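Local coordinates for truncated hemoglobin from geobacillus stearothermophilus (Geobacillus stearothermophilus, PDB 2BKM), which binds haem and, as a truncated haemoglobin of the bacterial globin family, probably binds oxygen reversibly for its storage or transport, at residues Ala17-Ala28 against Leu41-Leu52. Residues are numbered along the deposited sequence; the frame is centred on the assembly and turned at random.
Sequences AKLVEAFYRRVA and LTETAHKQKQFL. Unlike the reference sequence in segment 41-52: H46 (reference Arg). With HEM (protoporphyrin IX containing Fe), chain D; ACT (acetate ion), chain E.
V20 drives its side chain as a knob into the hole formed by A45, Q48, K49 and L52. Its CG1 lies 3.8 Å from A45 CB, while CG2 reaches over K49 CA to meet L52 CD1. One turn on, the ring of Y24 passes across helix 42-52 with A45 under one face, Y24 CE1 being 3.6 Å from A45 CA; F23 CD1 of its own helix lies over the ring centre. Near the start of helix 42-52, L41 CD1 fills the corner between Y24 CB and A28 CB.

A second group of contacts, polar ones, faces the haem. With CG anti to the carbonyl carbon (chi1 -73°), Y24 points its hydroxyl at an acetate, probably from the crystallisation liquor, and OH donates a hydrogen bond to acetate O, at 2.4 Å so short that its exact length is doubtful. Acetate OXT binds the haem iron at 2.1 Å, and W88 NE1 is also hydrogen-bonded to the acetate. Q48, bent at chi2 (68°), sets OE1 3.1 Å from Y24 OH, its amide nearly coplanar with the ring; shortened to an alanine, the residue would carry no amide, and Y24 OH is likely to be left without its OE1 neighbour, with a gap beside the ring edge. T44 OG1 hydrogen-bonds to haem O2A and K47 NZ to O1D, on separate propionates.

Segments 17-28 and 42-52 run roughly antiparallel, 141° between their N-to-C directions: this is the distal haem pocket of a truncated globin, its B and E helices packed within the two-over-two sandwich.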
ATOM      1  N   ALA A  17      -5.115  -9.752  -3.026  1.00 10.19           N
ATOM      2  CA  ALA A  17      -6.017 -10.029  -1.915  1.00 11.03           C
ATOM      3  C   ALA A  17      -5.269 -10.481  -0.672  1.00 10.93           C
ATOM      4  O   ALA A  17      -5.558 -10.013   0.432  1.00 12.92           O
ATOM      5  CB  ALA A  17      -7.005 -11.113  -2.321  1.00 11.72           C
ATOM      6  N   LYS A  18      -4.361 -11.438  -0.849  1.00 11.22           N
ATOM      7  CA  LYS A  18      -3.644 -11.966   0.262  1.00 10.82           C
ATOM      8  C   LYS A  18      -2.793 -10.880   0.895  1.00  9.58           C
ATOM      9  O   LYS A  18      -2.705 -10.772   2.088  1.00  9.50           O
ATOM     10  CB  LYS A  18      -2.713 -13.082  -0.218  1.00 12.00           C
ATOM     11  CG  LYS A  18      -3.391 -14.398  -0.404  1.00 16.81           C
ATOM     12  CD  LYS A  18      -2.389 -15.349  -0.996  1.00 20.22           C
ATOM     13  CE  LYS A  18      -2.795 -16.782  -0.765  1.00 25.37           C
ATOM     14  NZ  LYS A  18      -1.636 -17.632  -1.108  1.00 28.61           N
ATOM     15  N   LEU A  19      -2.161 -10.096   0.031  1.00  9.74           N
ATOM     16  CA  LEU A  19      -1.259  -9.047   0.486  1.00  8.13           C
ATOM     17  C   LEU A  19      -1.991  -8.017   1.333  1.00  7.56           C
ATOM     18  O   LEU A  19      -1.522  -7.636   2.412  1.00  7.52           O
ATOM     19  CB  LEU A  19      -0.605  -8.361  -0.718  1.00  8.79           C
ATOM     20  CG  LEU A  19       0.404  -7.277  -0.311  1.00  8.15           C
ATOM     21  CD1 LEU A  19       1.532  -7.864   0.527  1.00  9.49           C
ATOM     22  CD2 LEU A  19       0.940  -6.661  -1.598  1.00  9.62           C
ATOM     23  N   VAL A  20      -3.141  -7.563   0.842  1.00  8.09           N
ATOM     24  CA  VAL A  20      -3.907  -6.563   1.567  1.00  8.95           C
ATOM     25  C   VAL A  20      -4.363  -7.078   2.915  1.00  8.99           C
ATOM     26  O   VAL A  20      -4.254  -6.383   3.885  1.00  9.52           O
ATOM     27  CB  VAL A  20      -5.101  -6.107   0.698  1.00  9.46           C
ATOM     28  CG1 VAL A  20      -6.144  -5.381   1.530  1.00 12.56           C
ATOM     29  CG2 VAL A  20      -4.580  -5.265  -0.428  1.00 10.12           C
ATOM     30  N   GLU A  21      -4.862  -8.309   2.938  1.00 10.58           N
ATOM     31  CA  GLU A  21      -5.275  -8.916   4.199  1.00 11.30           C
ATOM     32  C   GLU A  21      -4.107  -8.916   5.195  1.00 10.25           C
ATOM     33  O   GLU A  21      -4.250  -8.493   6.337  1.00 11.20           O
ATOM     34  CB  GLU A  21      -5.749 -10.341   3.927  1.00 12.23           C
ATOM     35  CG  GLU A  21      -6.310 -11.005   5.175  1.00 19.30           C
ATOM     36  CD  GLU A  21      -6.339 -12.539   5.105  1.00 27.91           C
ATOM     37  OE1 GLU A  21      -5.899 -13.153   4.091  1.00 30.26           O
ATOM     38  OE2 GLU A  21      -6.800 -13.136   6.112  1.00 31.33           O
ATOM     39  N   ALA A  22      -2.933  -9.358   4.737  1.00  9.17           N
ATOM     40  CA  ALA A  22      -1.807  -9.419   5.633  1.00  8.19           C
ATOM     41  C   ALA A  22      -1.346  -8.032   6.071  1.00  8.37           C
ATOM     42  O   ALA A  22      -0.987  -7.805   7.225  1.00  9.67           O
ATOM     43  CB  ALA A  22      -0.685 -10.192   4.945  1.00  8.55           C
ATOM     44  N   PHE A  23      -1.354  -7.111   5.127  1.00  7.96           N
ATOM     45  CA  PHE A  23      -0.914  -5.763   5.378  1.00  7.27           C
ATOM     46  C   PHE A  23      -1.746  -5.086   6.491  1.00  7.65           C
ATOM     47  O   PHE A  23      -1.193  -4.497   7.409  1.00  8.50           O
ATOM     48  CB  PHE A  23      -0.950  -4.966   4.076  1.00  7.05           C
ATOM     49  CG  PHE A  23      -0.521  -3.529   4.251  1.00  6.53           C
ATOM     50  CD1 PHE A  23      -1.451  -2.516   4.059  1.00  9.13           C
ATOM     51  CD2 PHE A  23       0.774  -3.192   4.633  1.00  7.64           C
ATOM     52  CE1 PHE A  23      -1.080  -1.194   4.212  1.00  7.94           C
ATOM     53  CE2 PHE A  23       1.154  -1.865   4.799  1.00  7.50           C
ATOM     54  CZ  PHE A  23       0.234  -0.865   4.589  1.00  7.28           C
ATOM     55  N   TYR A  24      -3.070  -5.202   6.383  1.00  8.24           N
ATOM     56  CA  TYR A  24      -3.889  -4.484   7.370  1.00  8.70           C
ATOM     57  C   TYR A  24      -3.838  -5.117   8.730  1.00  9.37           C
ATOM     58  O   TYR A  24      -4.015  -4.411   9.742  1.00 11.39           O
ATOM     59  CB  TYR A  24      -5.301  -4.177   6.884  1.00  8.55           C
ATOM     60  CG  TYR A  24      -5.192  -3.086   5.876  1.00  7.85           C
ATOM     61  CD1 TYR A  24      -5.365  -3.335   4.527  1.00  9.57           C
ATOM     62  CD2 TYR A  24      -4.825  -1.811   6.279  1.00  7.67           C
ATOM     63  CE1 TYR A  24      -5.194  -2.324   3.598  1.00 10.06           C
ATOM     64  CE2 TYR A  24      -4.645  -0.803   5.378  1.00  9.76           C
ATOM     65  CZ  TYR A  24      -4.828  -1.067   4.022  1.00  9.72           C
ATOM     66  OH  TYR A  24      -4.641  -0.071   3.093  1.00 11.24           O
ATOM     67  N   ARG A  25      -3.550  -6.421   8.793  1.00 10.54           N
ATOM     68  CA  ARG A  25      -3.296  -6.982  10.121  1.00 11.70           C
ATOM     69  C   ARG A  25      -2.053  -6.343  10.758  1.00 11.50           C
ATOM     70  O   ARG A  25      -2.012  -6.109  11.971  1.00 12.97           O
ATOM     71  CB  ARG A  25      -3.100  -8.493  10.062  1.00 12.94           C
ATOM     72  CG  ARG A  25      -4.366  -9.251   9.771  1.00 17.50           C
ATOM     73  CD  ARG A  25      -4.118 -10.740  10.064  1.00 22.44           C
ATOM     74  NE  ARG A  25      -3.157 -11.341   9.136  1.00 23.82           N
ATOM     75  CZ  ARG A  25      -3.518 -11.915   7.994  1.00 29.50           C
ATOM     76  NH1 ARG A  25      -2.605 -12.453   7.189  1.00 28.84           N
ATOM     77  NH2 ARG A  25      -4.807 -11.949   7.659  1.00 31.09           N
ATOM     78  N   ARG A  26      -1.025  -6.067   9.946  1.00 10.67           N
ATOM     79  CA  ARG A  26       0.175  -5.437  10.462  1.00 10.58           C
ATOM     80  C   ARG A  26      -0.076  -3.983  10.821  1.00 11.29           C
ATOM     81  O   ARG A  26       0.419  -3.499  11.814  1.00 12.44           O
ATOM     82  CB  ARG A  26       1.313  -5.532   9.443  1.00 11.40           C
ATOM     83  CG  ARG A  26       1.823  -6.935   9.075  1.00 13.84           C
ATOM     84  CD  ARG A  26       2.031  -7.903  10.218  1.00 18.69           C
ATOM     85  NE  ARG A  26       2.798  -9.017   9.657  1.00 20.60           N
ATOM     86  CZ  ARG A  26       4.027  -9.366  10.032  1.00 16.80           C
ATOM     87  NH1 ARG A  26       4.659  -8.745  11.029  1.00 15.81           N
ATOM     88  NH2 ARG A  26       4.612 -10.369   9.409  1.00 20.08           N
ATOM     89  N   VAL A  27      -0.835  -3.276   9.980  1.00 10.47           N
ATOM     90  CA  VAL A  27      -1.136  -1.895  10.244  1.00 11.06           C
ATOM     91  C   VAL A  27      -1.879  -1.770  11.542  1.00 12.33           C
ATOM     92  O   VAL A  27      -1.571  -0.888  12.333  1.00 13.23           O
ATOM     93  CB  VAL A  27      -1.964  -1.289   9.080  1.00 10.03           C
ATOM     94  CG1 VAL A  27      -2.504   0.082   9.461  1.00 12.01           C
ATOM     95  CG2 VAL A  27      -1.097  -1.188   7.800  1.00 10.38           C
ATOM     96  N   ALA A  28      -2.836  -2.663  11.763  1.00 13.78           N
ATOM     97  CA  ALA A  28      -3.651  -2.569  12.978  1.00 16.08           C
ATOM     98  C   ALA A  28      -2.772  -2.680  14.212  1.00 17.59           C
ATOM     99  O   ALA A  28      -3.115  -2.107  15.254  1.00 18.64           O
ATOM    100  CB  ALA A  28      -4.727  -3.644  12.979  1.00 16.68           C
ATOM    101  N   LEU A  41     -10.915  -1.617   9.694  1.00 14.45           N
ATOM    102  CA  LEU A  41     -10.182  -1.452   8.448  1.00 14.07           C
ATOM    103  C   LEU A  41     -10.835  -2.087   7.265  1.00 14.81           C
ATOM    104  O   LEU A  41     -10.231  -2.188   6.195  1.00 14.05           O
ATOM    105  CB  LEU A  41      -8.770  -2.000   8.635  1.00 13.56           C
ATOM    106  CG  LEU A  41      -7.913  -1.205   9.632  1.00 13.19           C
ATOM    107  CD1 LEU A  41      -6.746  -2.050  10.100  1.00 15.44           C
ATOM    108  CD2 LEU A  41      -7.439   0.116   9.055  1.00 15.71           C
ATOM    109  N   THR A  42     -12.086  -2.500   7.414  1.00 14.49           N
ATOM    110  CA  THR A  42     -12.785  -3.158   6.315  1.00 15.34           C
ATOM    111  C   THR A  42     -12.811  -2.287   5.072  1.00 14.45           C
ATOM    112  O   THR A  42     -12.443  -2.713   3.999  1.00 14.07           O
ATOM    113  CB  THR A  42     -14.226  -3.540   6.758  1.00 15.54           C
ATOM    114  OG1 THR A  42     -14.121  -4.406   7.883  1.00 18.56           O
ATOM    115  CG2 THR A  42     -14.988  -4.271   5.632  1.00 18.28           C
ATOM    116  N   GLU A  43     -13.259  -1.050   5.207  1.00 14.24           N
ATOM    117  CA  GLU A  43     -13.389  -0.204   4.060  1.00 14.48           C
ATOM    118  C   GLU A  43     -12.023   0.148   3.478  1.00 12.89           C
ATOM    119  O   GLU A  43     -11.839   0.188   2.262  1.00 12.63           O
ATOM    120  CB  GLU A  43     -14.122   1.059   4.458  1.00 17.58           C
ATOM    121  CG  GLU A  43     -14.456   1.936   3.338  1.00 21.11           C
ATOM    122  CD  GLU A  43     -15.172   3.188   3.823  1.00 29.89           C
ATOM    123  OE1 GLU A  43     -15.605   3.216   5.003  1.00 32.53           O
ATOM    124  OE2 GLU A  43     -15.282   4.157   3.035  1.00 34.85           O
ATOM    125  N   THR A  44     -11.059   0.373   4.372  1.00 12.22           N
ATOM    126  CA  THR A  44      -9.729   0.736   3.916  1.00 10.96           C
ATOM    127  C   THR A  44      -9.146  -0.377   3.061  1.00 10.46           C
ATOM    128  O   THR A  44      -8.543  -0.130   2.017  1.00 10.33           O
ATOM    129  CB  THR A  44      -8.816   0.923   5.128  1.00 11.39           C
ATOM    130  OG1 THR A  44      -9.430   1.856   6.031  1.00 12.89           O
ATOM    131  CG2 THR A  44      -7.466   1.440   4.674  1.00 12.36           C
ATOM    132  N   ALA A  45      -9.289  -1.604   3.546  1.00 10.00           N
ATOM    133  CA  ALA A  45      -8.740  -2.744   2.842  1.00  8.98           C
ATOM    134  C   ALA A  45      -9.420  -2.910   1.499  1.00  9.18           C
ATOM    135  O   ALA A  45      -8.758  -3.210   0.499  1.00  9.68           O
ATOM    136  CB  ALA A  45      -8.915  -4.001   3.663  1.00  9.30           C
ATOM    137  N   HIS A  46     -10.733  -2.679   1.446  1.00  9.90           N
ATOM    138  CA  HIS A  46     -11.434  -2.774   0.188  1.00 11.51           C
ATOM    139  C   HIS A  46     -10.858  -1.776  -0.805  1.00 10.10           C
ATOM    140  O   HIS A  46     -10.555  -2.097  -1.933  1.00 11.89           O
ATOM    141  CB  HIS A  46     -12.922  -2.503   0.439  1.00 13.57           C
ATOM    142  CG  HIS A  46     -13.721  -2.279  -0.794  1.00 17.52           C
ATOM    143  ND1 HIS A  46     -13.959  -3.268  -1.724  1.00 20.40           N
ATOM    144  CD2 HIS A  46     -14.370  -1.176  -1.237  1.00 19.79           C
ATOM    145  CE1 HIS A  46     -14.717  -2.781  -2.693  1.00 21.99           C
ATOM    146  NE2 HIS A  46     -14.971  -1.512  -2.425  1.00 21.95           N
ATOM    147  N   LYS A  47     -10.664  -0.554  -0.344  1.00  9.11           N
ATOM    148  CA  LYS A  47     -10.175   0.486  -1.230  1.00 10.07           C
ATOM    149  C   LYS A  47      -8.762   0.193  -1.673  1.00  8.52           C
ATOM    150  O   LYS A  47      -8.419   0.422  -2.800  1.00  9.15           O
ATOM    151  CB  LYS A  47     -10.172   1.823  -0.510  1.00 11.10           C
ATOM    152  CG  LYS A  47     -11.556   2.425  -0.311  1.00 11.62           C
ATOM    153  CD  LYS A  47     -11.455   3.676   0.554  1.00 16.35           C
ATOM    154  CE  LYS A  47     -12.785   4.398   0.611  1.00 17.72           C
ATOM    155  NZ  LYS A  47     -12.650   5.615   1.470  1.00 22.08           N
ATOM    156  N   GLN A  48      -7.936  -0.310  -0.756  1.00  8.44           N
ATOM    157  CA  GLN A  48      -6.561  -0.603  -1.113  1.00  7.62           C
ATOM    158  C   GLN A  48      -6.459  -1.760  -2.092  1.00  8.27           C
ATOM    159  O   GLN A  48      -5.607  -1.755  -2.967  1.00  9.09           O
ATOM    160  CB  GLN A  48      -5.787  -0.956   0.150  1.00  7.79           C
ATOM    161  CG  GLN A  48      -4.271  -1.059  -0.042  1.00  7.54           C
ATOM    162  CD  GLN A  48      -3.642   0.294  -0.343  1.00  8.15           C
ATOM    163  OE1 GLN A  48      -3.119   0.948   0.585  1.00 12.11           O
ATOM    164  NE2 GLN A  48      -3.708   0.741  -1.591  1.00  6.10           N
ATOM    165  N   LYS A  49      -7.304  -2.764  -1.921  1.00  8.72           N
ATOM    166  CA  LYS A  49      -7.318  -3.833  -2.912  1.00 10.28           C
ATOM    167  C   LYS A  49      -7.636  -3.268  -4.297  1.00  9.23           C
ATOM    168  O   LYS A  49      -6.989  -3.588  -5.294  1.00 10.53           O
ATOM    169  CB  LYS A  49      -8.322  -4.899  -2.533  1.00 11.45           C
ATOM    170  CG  LYS A  49      -8.335  -5.995  -3.564  1.00 15.95           C
ATOM    171  CD  LYS A  49      -8.989  -7.273  -3.126  1.00 23.78           C
ATOM    172  CE  LYS A  49      -8.305  -8.485  -3.795  1.00 24.58           C
ATOM    173  NZ  LYS A  49      -7.784  -8.431  -5.236  1.00 24.55           N
ATOM    174  N   GLN A  50      -8.647  -2.391  -4.354  1.00  9.06           N
ATOM    175  CA  GLN A  50      -8.989  -1.753  -5.628  1.00  9.63           C
ATOM    176  C   GLN A  50      -7.851  -0.896  -6.158  1.00  9.67           C
ATOM    177  O   GLN A  50      -7.483  -0.968  -7.329  1.00  9.85           O
ATOM    178  CB  GLN A  50     -10.232  -0.877  -5.465  1.00 10.48           C
ATOM    179  CG  GLN A  50     -11.458  -1.683  -5.142  1.00 12.01           C
ATOM    180  CD  GLN A  50     -12.620  -0.796  -4.866  1.00 14.40           C
ATOM    181  OE1 GLN A  50     -12.504   0.188  -4.149  1.00 15.41           O
ATOM    182  NE2 GLN A  50     -13.746  -1.119  -5.455  1.00 18.79           N
ATOM    183  N   PHE A  51      -7.242  -0.110  -5.265  1.00  9.18           N
ATOM    184  CA  PHE A  51      -6.188   0.766  -5.684  1.00  8.21           C
ATOM    185  C   PHE A  51      -4.966   0.011  -6.203  1.00  8.05           C
ATOM    186  O   PHE A  51      -4.452   0.337  -7.245  1.00  9.20           O
ATOM    187  CB  PHE A  51      -5.763   1.713  -4.562  1.00  7.73           C
ATOM    188  CG  PHE A  51      -4.660   2.594  -4.989  1.00  8.91           C
ATOM    189  CD1 PHE A  51      -4.929   3.642  -5.848  1.00 10.04           C
ATOM    190  CD2 PHE A  51      -3.317   2.309  -4.647  1.00  7.39           C
ATOM    191  CE1 PHE A  51      -3.866   4.444  -6.350  1.00 11.37           C
ATOM    192  CE2 PHE A  51      -2.274   3.077  -5.119  1.00  9.19           C
ATOM    193  CZ  PHE A  51      -2.517   4.146  -5.983  1.00 11.36           C
ATOM    194  N   LEU A  52      -4.523  -0.980  -5.440  1.00  8.75           N
ATOM    195  CA  LEU A  52      -3.303  -1.664  -5.816  1.00  8.07           C
ATOM    196  C   LEU A  52      -3.515  -2.425  -7.125  1.00  7.81           C
ATOM    197  O   LEU A  52      -2.624  -2.478  -7.961  1.00  8.77           O
ATOM    198  CB  LEU A  52      -2.864  -2.619  -4.717  1.00  8.89           C
ATOM    199  CG  LEU A  52      -2.325  -1.918  -3.455  1.00  7.74           C
ATOM    200  CD1 LEU A  52      -2.026  -2.968  -2.439  1.00  9.73           C
ATOM    201  CD2 LEU A  52      -1.092  -1.084  -3.797  1.00  9.07           C
TER
HETATM  202  CHA HEM D 202      -5.965   5.987   2.776  1.00 11.22           C
HETATM  203  CHB HEM D 202      -2.267   6.386   5.832  1.00 10.41           C
HETATM  204  CHC HEM D 202       0.744   5.491   2.141  1.00  7.96           C
HETATM  205  CHD HEM D 202      -2.986   4.106  -0.544  1.00  9.12           C
HETATM  206  C1A HEM D 202      -5.199   6.122   3.899  1.00  9.29           C
HETATM  207  C2A HEM D 202      -5.748   6.423   5.204  1.00  9.11           C
HETATM  208  C3A HEM D 202      -4.723   6.533   6.046  1.00 10.69           C
HETATM  209  C4A HEM D 202      -3.511   6.314   5.301  1.00  9.88           C
HETATM  210  CMA HEM D 202      -4.813   6.828   7.555  1.00 11.63           C
HETATM  211  CAA HEM D 202      -7.245   6.552   5.535  1.00 12.84           C
HETATM  212  CBA HEM D 202      -7.889   5.180   5.469  1.00 16.61           C
HETATM  213  CGA HEM D 202      -9.404   5.223   5.428  1.00 20.92           C
HETATM  214  O1A HEM D 202     -10.038   6.320   5.579  1.00 19.66           O
HETATM  215  O2A HEM D 202     -10.017   4.148   5.203  1.00 19.94           O
HETATM  216  C1B HEM D 202      -1.143   6.225   5.077  1.00  7.84           C
HETATM  217  C2B HEM D 202       0.213   6.413   5.553  1.00  8.48           C
HETATM  218  C3B HEM D 202       1.027   6.196   4.525  1.00  8.92           C
HETATM  219  C4B HEM D 202       0.260   5.842   3.354  1.00  9.34           C
HETATM  220  CMB HEM D 202       0.631   6.765   6.996  1.00 10.46           C
HETATM  221  CAB HEM D 202       2.544   6.275   4.581  1.00  9.59           C
HETATM  222  CBB HEM D 202       3.285   6.665   3.536  1.00 14.33           C
HETATM  223  C1C HEM D 202       0.005   4.948   1.112  1.00  8.60           C
HETATM  224  C2C HEM D 202       0.540   4.296  -0.059  1.00  6.73           C
HETATM  225  C3C HEM D 202      -0.531   3.935  -0.779  1.00  8.67           C
HETATM  226  C4C HEM D 202      -1.728   4.329  -0.081  1.00  8.04           C
HETATM  227  CMC HEM D 202       2.044   4.072  -0.398  1.00 11.42           C
HETATM  228  CAC HEM D 202      -0.593   3.159  -2.105  1.00  9.21           C
HETATM  229  CBC HEM D 202       0.449   2.840  -2.858  1.00 13.89           C
HETATM  230  C1D HEM D 202      -4.114   4.522   0.090  1.00  7.93           C
HETATM  231  C2D HEM D 202      -5.431   4.432  -0.489  1.00 10.08           C
HETATM  232  C3D HEM D 202      -6.335   5.026   0.531  1.00 10.45           C
HETATM  233  C4D HEM D 202      -5.486   5.456   1.613  1.00  9.36           C
HETATM  234  CMD HEM D 202      -5.806   3.816  -1.843  1.00 10.70           C
HETATM  235  CAD HEM D 202      -7.841   5.170   0.421  1.00 11.45           C
HETATM  236  CBD HEM D 202      -8.179   6.590  -0.054  1.00 12.73           C
HETATM  237  CGD HEM D 202      -9.684   6.711   0.006  1.00 16.48           C
HETATM  238  O1D HEM D 202     -10.261   6.946   1.119  1.00 18.36           O
HETATM  239  O2D HEM D 202     -10.297   6.493  -1.074  1.00 17.80           O
HETATM  240  NA  HEM D 202      -3.825   6.069   4.004  1.00  9.44           N
HETATM  241  NB  HEM D 202      -1.056   5.887   3.742  1.00  7.34           N
HETATM  242  NC  HEM D 202      -1.369   4.930   1.081  1.00  8.67           N
HETATM  243  ND  HEM D 202      -4.191   5.125   1.331  1.00  8.68           N
HETATM  244 FE   HEM D 202      -2.612   5.520   2.528  1.00  9.08          FE
HETATM  245  C   ACT E 203      -3.546   2.640   3.292  0.50  8.05           C
HETATM  246  O   ACT E 203      -3.072   1.577   3.685  0.50  7.66           O
HETATM  247  OXT ACT E 203      -2.738   3.510   3.030  0.50  5.35           O
HETATM  248  CH3 ACT E 203      -5.004   2.846   3.122  0.50  9.42           C